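Local coordinates for threonine--tRNA ligase catalytic subunit (Aeropyrum pernix, PDB 3A32), which probably catalyses the two-step, ATP-dependent attachment of threonine to its tRNA, and probably cannot itself deacylate mischarged seryl-tRNA because it lacks the editing domain, at residues Val58-Tyr68 against Val181-Leu192. Residues are numbered along the deposited sequence; the frame is centred on the assembly and turned at random.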
loop_
_atom_site.group_PDB
_atom_site.type_symbol
_atom_site.label_atom_id
_atom_site.label_comp_id
_atom_site.label_asym_id
_atom_site.label_seq_id
_atom_site.Cartn_x
_atom_site.Cartn_y
_atom_site.Cartn_z
ATOM N N VAL A 58 -1.438 -4.747 -6.593
ATOM C CA VAL A 58 -1.986 -5.841 -7.417
ATOM C C VAL A 58 -3.129 -6.583 -6.719
ATOM O O VAL A 58 -4.162 -6.787 -7.316
ATOM C CB VAL A 58 -0.884 -6.902 -7.837
ATOM C CG1 VAL A 58 -1.527 -8.119 -8.539
ATOM C CG2 VAL A 58 0.181 -6.252 -8.753
ATOM N N LEU A 59 -2.950 -6.977 -5.466
ATOM C CA LEU A 59 -3.989 -7.706 -4.754
ATOM C C LEU A 59 -5.196 -6.835 -4.470
ATOM O O LEU A 59 -6.311 -7.317 -4.612
ATOM C CB LEU A 59 -3.459 -8.341 -3.445
ATOM C CG LEU A 59 -2.309 -9.323 -3.702
ATOM C CD1 LEU A 59 -1.664 -9.789 -2.394
ATOM C CD2 LEU A 59 -2.862 -10.495 -4.544
ATOM N N ALA A 60 -4.980 -5.570 -4.078
ATOM C CA ALA A 60 -6.061 -4.616 -3.885
ATOM C C ALA A 60 -6.888 -4.411 -5.160
ATOM O O ALA A 60 -8.109 -4.554 -5.138
ATOM C CB ALA A 60 -5.532 -3.247 -3.340
ATOM N N LYS A 61 -6.225 -4.089 -6.262
ATOM C CA LYS A 61 -6.898 -3.906 -7.557
ATOM C C LYS A 61 -7.566 -5.160 -8.092
ATOM O O LYS A 61 -8.684 -5.060 -8.640
ATOM C CB LYS A 61 -5.937 -3.306 -8.607
ATOM C CG LYS A 61 -5.447 -1.887 -8.223
ATOM C CD LYS A 61 -4.335 -1.353 -9.119
ATOM C CE LYS A 61 -4.023 0.068 -8.695
ATOM N NZ LYS A 61 -2.928 0.702 -9.493
ATOM N N PHE A 62 -6.904 -6.320 -7.946
ATOM C CA PHE A 62 -7.524 -7.620 -8.288
ATOM C C PHE A 62 -8.850 -7.823 -7.547
ATOM O O PHE A 62 -9.870 -8.172 -8.154
ATOM C CB PHE A 62 -6.597 -8.808 -8.020
ATOM C CG PHE A 62 -7.278 -10.167 -8.218
ATOM C CD1 PHE A 62 -7.722 -10.572 -9.495
ATOM C CD2 PHE A 62 -7.474 -11.032 -7.139
ATOM C CE1 PHE A 62 -8.374 -11.815 -9.676
ATOM C CE2 PHE A 62 -8.124 -12.263 -7.293
ATOM C CZ PHE A 62 -8.562 -12.670 -8.579
ATOM N N HIS A 63 -8.838 -7.547 -6.236
ATOM C CA HIS A 63 -10.041 -7.660 -5.448
ATOM C C HIS A 63 -11.093 -6.644 -5.767
ATOM O O HIS A 63 -12.270 -6.993 -5.869
ATOM C CB HIS A 63 -9.693 -7.728 -3.973
ATOM C CG HIS A 63 -9.117 -9.059 -3.595
ATOM N ND1 HIS A 63 -7.788 -9.382 -3.781
ATOM C CD2 HIS A 63 -9.706 -10.167 -3.091
ATOM C CE1 HIS A 63 -7.568 -10.604 -3.332
ATOM N NE2 HIS A 63 -8.725 -11.125 -2.960
ATOM N N ALA A 64 -10.694 -5.400 -5.982
ATOM C CA ALA A 64 -11.671 -4.387 -6.410
ATOM C C ALA A 64 -12.400 -4.748 -7.759
ATOM O O ALA A 64 -13.615 -4.549 -7.894
ATOM C CB ALA A 64 -11.045 -3.038 -6.436
ATOM N N ARG A 65 -11.684 -5.340 -8.713
ATOM C CA ARG A 65 -12.246 -5.771 -9.992
ATOM C C ARG A 65 -13.192 -6.992 -9.929
ATOM O O ARG A 65 -14.017 -7.192 -10.824
ATOM C CB ARG A 65 -11.079 -6.094 -10.933
ATOM C CG ARG A 65 -10.434 -4.813 -11.422
ATOM C CD ARG A 65 -9.017 -4.956 -11.854
ATOM N NE ARG A 65 -8.827 -5.892 -12.966
ATOM C CZ ARG A 65 -9.090 -5.632 -14.251
ATOM N NH1 ARG A 65 -9.587 -4.444 -14.615
ATOM N NH2 ARG A 65 -8.842 -6.578 -15.170
ATOM N N ARG A 66 -13.016 -7.810 -8.895
ATOM C CA ARG A 66 -13.821 -8.949 -8.570
ATOM C C ARG A 66 -14.992 -8.602 -7.624
ATOM O O ARG A 66 -15.706 -9.486 -7.218
ATOM C CB ARG A 66 -12.925 -10.026 -7.886
ATOM C CG ARG A 66 -11.724 -10.567 -8.733
ATOM C CD ARG A 66 -12.136 -11.411 -9.946
ATOM N NE ARG A 66 -12.945 -12.522 -9.467
ATOM C CZ ARG A 66 -13.300 -13.619 -10.162
ATOM N NH1 ARG A 66 -12.907 -13.793 -11.425
ATOM N NH2 ARG A 66 -14.046 -14.556 -9.560
ATOM N N GLY A 67 -15.168 -7.338 -7.262
ATOM C CA GLY A 67 -16.337 -6.921 -6.515
ATOM C C GLY A 67 -16.162 -6.731 -5.016
ATOM O O GLY A 67 -17.174 -6.613 -4.287
ATOM N N TYR A 68 -14.918 -6.725 -4.541
ATOM C CA TYR A 68 -14.644 -6.488 -3.131
ATOM C C TYR A 68 -14.411 -5.025 -2.954
ATOM O O TYR A 68 -13.781 -4.386 -3.757
ATOM C CB TYR A 68 -13.363 -7.198 -2.639
ATOM C CG TYR A 68 -13.388 -8.719 -2.624
ATOM C CD1 TYR A 68 -13.491 -9.442 -1.421
ATOM C CD2 TYR A 68 -13.245 -9.448 -3.840
ATOM C CE1 TYR A 68 -13.499 -10.829 -1.431
ATOM C CE2 TYR A 68 -13.255 -10.841 -3.863
ATOM C CZ TYR A 68 -13.378 -11.524 -2.670
ATOM O OH TYR A 68 -13.351 -12.898 -2.733
ATOM N N VAL A 181 -14.257 -17.845 -4.947
ATOM C CA VAL A 181 -13.026 -17.661 -4.148
ATOM C C VAL A 181 -12.004 -18.665 -4.592
ATOM O O VAL A 181 -10.843 -18.298 -4.765
ATOM C CB VAL A 181 -13.259 -17.701 -2.616
ATOM C CG1 VAL A 181 -11.906 -17.683 -1.839
ATOM C CG2 VAL A 181 -14.116 -16.486 -2.196
ATOM N N PHE A 182 -12.438 -19.906 -4.865
ATOM C CA PHE A 182 -11.519 -20.835 -5.480
ATOM C C PHE A 182 -10.981 -20.267 -6.792
ATOM O O PHE A 182 -9.780 -20.362 -7.056
ATOM C CB PHE A 182 -12.123 -22.237 -5.744
ATOM C CG PHE A 182 -11.232 -23.097 -6.616
ATOM C CD1 PHE A 182 -10.189 -23.829 -6.063
ATOM C CD2 PHE A 182 -11.408 -23.138 -7.982
ATOM C CE1 PHE A 182 -9.335 -24.614 -6.874
ATOM C CE2 PHE A 182 -10.553 -23.910 -8.797
ATOM C CZ PHE A 182 -9.520 -24.642 -8.224
ATOM N N GLU A 183 -11.863 -19.692 -7.622
ATOM C CA GLU A 183 -11.443 -19.187 -8.948
ATOM C C GLU A 183 -10.475 -17.996 -8.790
ATOM O O GLU A 183 -9.547 -17.849 -9.551
ATOM C CB GLU A 183 -12.645 -18.799 -9.827
ATOM C CG GLU A 183 -13.482 -19.969 -10.327
ATOM C CD GLU A 183 -12.849 -20.779 -11.493
ATOM O OE1 GLU A 183 -11.694 -21.213 -11.400
ATOM O OE2 GLU A 183 -13.525 -20.985 -12.525
ATOM N N GLU A 184 -10.694 -17.181 -7.768
ATOM C CA GLU A 184 -9.768 -16.106 -7.439
ATOM C C GLU A 184 -8.373 -16.622 -7.061
ATOM O O GLU A 184 -7.376 -16.116 -7.534
ATOM C CB GLU A 184 -10.385 -15.261 -6.308
ATOM C CG GLU A 184 -11.557 -14.451 -6.814
ATOM C CD GLU A 184 -12.454 -13.930 -5.756
ATOM O OE1 GLU A 184 -12.163 -14.023 -4.545
ATOM O OE2 GLU A 184 -13.487 -13.382 -6.155
ATOM N N MET A 185 -8.323 -17.649 -6.215
ATOM C CA MET A 185 -7.070 -18.249 -5.767
ATOM C C MET A 185 -6.255 -18.763 -6.964
ATOM O O MET A 185 -5.043 -18.507 -7.070
ATOM C CB MET A 185 -7.373 -19.366 -4.743
ATOM C CG MET A 185 -6.125 -20.135 -4.225
ATOM S SD MET A 185 -5.530 -21.340 -5.450
ATOM C CE MET A 185 -7.007 -22.280 -5.915
ATOM N N LYS A 186 -6.937 -19.465 -7.870
ATOM C CA LYS A 186 -6.310 -19.994 -9.070
ATOM C C LYS A 186 -5.714 -18.911 -10.007
ATOM O O LYS A 186 -4.573 -19.047 -10.498
ATOM C CB LYS A 186 -7.334 -20.857 -9.793
ATOM C CG LYS A 186 -6.881 -21.422 -11.128
ATOM C CD LYS A 186 -7.778 -22.543 -11.470
ATOM C CE LYS A 186 -7.250 -23.403 -12.625
ATOM N NZ LYS A 186 -6.978 -22.619 -13.894
ATOM N N LEU A 187 -6.503 -17.859 -10.282
ATOM C CA LEU A 187 -6.037 -16.679 -11.040
ATOM C C LEU A 187 -4.773 -16.012 -10.439
ATOM O O LEU A 187 -3.841 -15.682 -11.193
ATOM C CB LEU A 187 -7.164 -15.630 -11.158
ATOM C CG LEU A 187 -8.411 -15.915 -12.017
ATOM C CD1 LEU A 187 -9.529 -14.904 -11.712
ATOM C CD2 LEU A 187 -8.066 -15.915 -13.495
ATOM N N VAL A 188 -4.768 -15.755 -9.123
ATOM C CA VAL A 188 -3.588 -15.260 -8.435
ATOM C C VAL A 188 -2.343 -16.226 -8.488
ATOM O O VAL A 188 -1.234 -15.813 -8.895
ATOM C CB VAL A 188 -3.920 -14.844 -6.994
ATOM C CG1 VAL A 188 -2.683 -14.590 -6.203
ATOM C CG2 VAL A 188 -4.762 -13.569 -6.986
ATOM N N LEU A 189 -2.522 -17.505 -8.141
ATOM C CA LEU A 189 -1.428 -18.454 -8.315
ATOM C C LEU A 189 -0.839 -18.485 -9.713
ATOM O O LEU A 189 0.384 -18.419 -9.870
ATOM C CB LEU A 189 -1.834 -19.868 -7.951
ATOM C CG LEU A 189 -2.104 -20.156 -6.479
ATOM C CD1 LEU A 189 -1.969 -21.619 -6.399
ATOM C CD2 LEU A 189 -1.140 -19.491 -5.547
ATOM N N GLU A 190 -1.705 -18.586 -10.717
ATOM C CA GLU A 190 -1.273 -18.798 -12.096
ATOM C C GLU A 190 -0.706 -17.547 -12.728
ATOM O O GLU A 190 0.279 -17.594 -13.453
ATOM C CB GLU A 190 -2.415 -19.405 -12.956
ATOM C CG GLU A 190 -2.722 -20.844 -12.553
ATOM C CD GLU A 190 -3.756 -21.546 -13.438
ATOM O OE1 GLU A 190 -4.628 -20.857 -14.000
ATOM O OE2 GLU A 190 -3.698 -22.808 -13.569
ATOM N N ARG A 191 -1.327 -16.414 -12.444
ATOM C CA ARG A 191 -1.003 -15.189 -13.174
ATOM C C ARG A 191 0.001 -14.313 -12.507
ATOM O O ARG A 191 0.803 -13.660 -13.213
ATOM C CB ARG A 191 -2.274 -14.417 -13.538
ATOM C CG ARG A 191 -3.064 -15.260 -14.540
ATOM C CD ARG A 191 -4.277 -14.621 -15.064
ATOM N NE ARG A 191 -4.978 -15.629 -15.857
ATOM C CZ ARG A 191 -6.078 -15.381 -16.575
ATOM N NH1 ARG A 191 -6.614 -14.151 -16.590
ATOM N NH2 ARG A 191 -6.636 -16.374 -17.264
ATOM N N LEU A 192 -0.021 -14.295 -11.170
ATOM C CA LEU A 192 0.932 -13.490 -10.411
ATOM C C LEU A 192 2.157 -14.310 -10.123
ATOM O O LEU A 192 3.301 -13.841 -10.293
ATOM C CB LEU A 192 0.323 -12.926 -9.118
ATOM C CG LEU A 192 1.227 -12.071 -8.244
ATOM C CD1 LEU A 192 1.745 -10.834 -8.992
ATOM C CD2 LEU A 192 0.474 -11.666 -6.992
HETATM O O HOH W 1 -15.566 -13.262 -4.946
#
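Glu184 reaches out from helix 181-191 between Phe62, Arg66 and Tyr68, and its chain is worth following outward. Glu184 CB lies beside the CE2 and CZ end of the Phe62 ring, 3.9 Å from CE2, and Glu184 CG lies alongside the Arg66 guanidinium, 3.6 Å from NE. Beyond CG the chain runs extended, which carries the carboxylate to the edge of the Tyr68 ring. There Glu184 OE1 and Tyr68 OH are modelled implausibly close for a hydrogen bond, at 2.4 Å, so its exact length is doubtful. Glu184 OE2 accepts a weak bond from Arg66 NE at 3.5 Å, the hydrogen-bonded part of a salt bridge whose two planes stand 88° apart. Gly67, with positive phi, closes helix 48-65 in a Schellman motif, and the chain then leads through Tyr68 into strand 69-70, at the edge of the mixed sheet of the class II synthetase core. Arg311, on strand 306-316 of that sheet, also bonds to the Tyr68 hydroxyl. Helices 58-65 and 181-191 cross at 143°, their axes 12.0 Å apart at closest. A glutamine in place of Glu184 would probably leave the Arg66 guanidinium without its countercharge. Phe62, its CG anti to the backbone N (chi1 174°), sends its ring across to helix 181-191. Phe62 CE2 comes within 3.6 Å of Val188 CG2, while Leu187 CD1 sits at the ring edge, 3.9 Å from Phe62 CE1. Further along, Val58 and Leu59 meet Leu192 through methyl contacts, Leu59 CD2 lying 4.3 Å from Leu192 CD2.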